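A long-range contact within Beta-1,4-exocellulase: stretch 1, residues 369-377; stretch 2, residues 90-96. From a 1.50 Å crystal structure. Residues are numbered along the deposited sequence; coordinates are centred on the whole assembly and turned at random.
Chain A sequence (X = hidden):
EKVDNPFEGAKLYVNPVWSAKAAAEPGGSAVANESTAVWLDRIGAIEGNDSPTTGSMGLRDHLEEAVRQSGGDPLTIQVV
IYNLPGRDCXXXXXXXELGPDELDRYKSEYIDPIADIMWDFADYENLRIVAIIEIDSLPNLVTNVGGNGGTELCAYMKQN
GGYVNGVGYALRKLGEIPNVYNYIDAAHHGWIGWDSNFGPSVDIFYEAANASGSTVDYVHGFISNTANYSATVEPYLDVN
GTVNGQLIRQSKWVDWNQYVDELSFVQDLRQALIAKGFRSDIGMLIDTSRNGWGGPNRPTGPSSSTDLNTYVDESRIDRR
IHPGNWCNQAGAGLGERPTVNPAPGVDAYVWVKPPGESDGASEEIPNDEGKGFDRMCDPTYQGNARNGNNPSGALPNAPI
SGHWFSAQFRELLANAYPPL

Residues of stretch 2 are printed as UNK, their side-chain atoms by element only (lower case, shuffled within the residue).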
# COMPACT_ATOMS: atom_id res chain seq x y z
N GLU A 369 0.62 8.28 -22.29
CA GLU A 369 -0.37 7.73 -21.36
C GLU A 369 -0.62 8.62 -20.13
O GLU A 369 -1.30 8.21 -19.18
CB GLU A 369 0.02 6.31 -20.96
CG GLU A 369 0.07 5.32 -22.12
CD GLU A 369 -1.26 5.20 -22.86
OE1 GLU A 369 -2.27 4.80 -22.23
OE2 GLU A 369 -1.29 5.51 -24.07
N GLY A 370 -0.06 9.83 -20.16
CA GLY A 370 -0.32 10.85 -19.16
C GLY A 370 0.31 10.57 -17.81
O GLY A 370 -0.40 10.43 -16.82
N LYS A 371 1.64 10.49 -17.77
CA LYS A 371 2.34 10.24 -16.51
C LYS A 371 3.45 11.26 -16.26
O LYS A 371 4.57 11.12 -16.74
CB LYS A 371 2.86 8.80 -16.45
CG LYS A 371 1.74 7.77 -16.46
CD LYS A 371 2.26 6.38 -16.15
CE LYS A 371 1.13 5.38 -16.04
NZ LYS A 371 1.64 4.13 -15.43
N GLY A 372 3.10 12.29 -15.48
CA GLY A 372 4.00 13.41 -15.20
C GLY A 372 5.18 13.05 -14.32
O GLY A 372 5.08 12.18 -13.45
N PHE A 373 6.29 13.73 -14.54
CA PHE A 373 7.52 13.49 -13.79
C PHE A 373 7.36 13.91 -12.32
O PHE A 373 7.13 15.08 -12.02
CB PHE A 373 8.68 14.24 -14.46
CG PHE A 373 9.99 14.16 -13.74
CD1 PHE A 373 10.44 12.96 -13.18
CD2 PHE A 373 10.82 15.29 -13.67
CE1 PHE A 373 11.67 12.90 -12.53
CE2 PHE A 373 12.04 15.23 -13.04
CZ PHE A 373 12.47 14.04 -12.46
N ASP A 374 7.47 12.95 -11.41
CA ASP A 374 7.36 13.22 -9.97
C ASP A 374 8.76 13.17 -9.38
O ASP A 374 9.41 12.12 -9.41
CB ASP A 374 6.45 12.17 -9.31
CG ASP A 374 6.07 12.52 -7.86
OD1 ASP A 374 6.95 12.93 -7.07
OD2 ASP A 374 4.89 12.33 -7.50
N ARG A 375 9.23 14.30 -8.85
CA ARG A 375 10.62 14.44 -8.43
C ARG A 375 10.96 13.59 -7.19
O ARG A 375 12.13 13.33 -6.94
CB ARG A 375 11.02 15.91 -8.26
CG ARG A 375 11.20 16.65 -9.58
CD ARG A 375 12.24 17.75 -9.47
NE ARG A 375 13.56 17.19 -9.16
CZ ARG A 375 14.68 17.91 -9.06
NH1 ARG A 375 14.66 19.22 -9.28
NH2 ARG A 375 15.82 17.30 -8.77
N MET A 376 9.96 13.13 -6.46
CA MET A 376 10.22 12.16 -5.39
C MET A 376 10.83 10.84 -5.90
O MET A 376 11.38 10.06 -5.11
CB MET A 376 8.98 11.94 -4.51
CG MET A 376 8.84 12.98 -3.39
SD MET A 376 10.22 13.06 -2.20
CE MET A 376 9.85 11.65 -1.15
N CYS A 377 10.78 10.60 -7.21
CA CYS A 377 11.42 9.44 -7.83
C CYS A 377 12.81 9.75 -8.38
O CYS A 377 13.51 8.86 -8.88
CB CYS A 377 10.54 8.90 -8.94
SG CYS A 377 9.08 8.12 -8.26
N UNK A 90 -1.30 15.22 -2.81
CA UNK A 90 -0.12 15.87 -2.23
C UNK A 90 1.12 15.72 -3.10
O UNK A 90 2.13 16.37 -2.84
c UNK A 90 0.16 15.34 -0.83
N UNK A 91 1.04 14.84 -4.10
CA UNK A 91 2.21 14.53 -4.92
C UNK A 91 2.56 15.68 -5.86
O UNK A 91 1.69 16.46 -6.26
c UNK A 91 2.00 13.24 -5.70
N UNK A 92 3.84 15.77 -6.19
CA UNK A 92 4.33 16.77 -7.16
C UNK A 92 3.72 16.55 -8.54
O UNK A 92 3.43 17.51 -9.27
c UNK A 92 6.39 18.54 -5.60
c UNK A 92 5.85 16.71 -7.26
c UNK A 92 8.14 16.86 -6.19
c UNK A 92 6.65 17.10 -6.01
N UNK A 93 3.53 15.28 -8.88
CA UNK A 93 2.91 14.87 -10.13
C UNK A 93 2.07 13.62 -9.86
O UNK A 93 2.45 12.77 -9.07
c UNK A 93 3.97 14.57 -11.17
N UNK A 94 0.92 13.53 -10.51
CA UNK A 94 0.11 12.32 -10.38
C UNK A 94 -0.16 11.69 -11.73
O UNK A 94 -0.45 12.38 -12.71
o UNK A 94 -1.96 11.37 -9.56
c UNK A 94 -1.20 12.57 -9.63
N UNK A 95 -0.06 10.36 -11.76
CA UNK A 95 -0.35 9.59 -12.94
C UNK A 95 -1.84 9.31 -13.10
O UNK A 95 -2.27 8.82 -14.14
c UNK A 95 1.92 8.50 -12.90
o UNK A 95 2.41 9.56 -13.27
c UNK A 95 0.43 8.28 -12.93
n UNK A 95 2.66 7.48 -12.46
N UNK A 96 -2.62 9.60 -12.05
CA UNK A 96 -4.07 9.39 -12.09
C UNK A 96 -4.67 10.18 -13.23
O UNK A 96 -4.35 11.35 -13.40
O HOH W 1 5.50 13.96 -4.83

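Position 90 carries a single side-chain carbon; its CB comes no closer to the 369-377 stretch than 8.7 Å, from OD2 of Asp374, and a lone CB identifies it as Ala90. Position 91 likewise has one carbon. Here the methyl group does reach the contact, its CB standing 3.5 Å from OD2 of Asp374, and the residue is Ala91.

Position 92 has four side-chain carbons with the fork at the second, the pattern of leucine. Its CA-to-CB bond points toward the opposing stretch, and one terminal methyl packs 3.7 Å from CB of Arg375. This is Leu92, with chi1 in m and chi2 in t; the same methyl, CD1, lies 4.2 Å from N of Met376. The backbone N of Leu92 donates to water 1 at 2.8 Å, and the water donates to OD1 of Asp374 at 2.9 Å.

Position 93 again shows one carbon, directed toward the loop. The CB is 3.3 Å from O of Phe373 and 3.5 Å from O of Gly372, so the methyl of Ala93 sits against two successive carbonyls. Its own carbonyl O comes within 2.9 Å of OD2 of Asp374, a close approach of two acceptors that is not a hydrogen bond.

Position 94 has one carbon followed by one oxygen, and its CA-to-CB bond points away from the other stretch. It is Ser94, whose OG accepts a hydrogen bond from N of residue 96 at 3.1 Å. Position 95 has two carbons, the second bearing one oxygen and one nitrogen, the carboxamide of Asn95. Although its CA-to-CB bond runs sideways, the end of the side chain comes nearer: OD1 lies 3.3 Å from CB of Lys371 and 3.6 Å from N of Gly372. Position 96 has no side-chain atoms and is Gly96.

The contact buries 406 Å² and contains no direct hydrogen bond between the stretches. Packing therefore does most of the work, with Asn95 meeting Lys371 and Gly372, Ala93 meeting Gly372 to Asp374, and Leu92 meeting Asp374 to Met376. Asp374 is held from its own side as well: its OD1 accepts a 3.1 Å hydrogen bond from N of Met376, and its O accepts one of 3.0 Å from N of Cys377. The first bond ties the carboxylate, and the second the backbone carbonyl, to the short 3-10 segment, while water 1 links the carboxylate to the backbone of Leu92, a polar bridge across the otherwise packed contact.

Stretch 2 (90-96) AALASNG
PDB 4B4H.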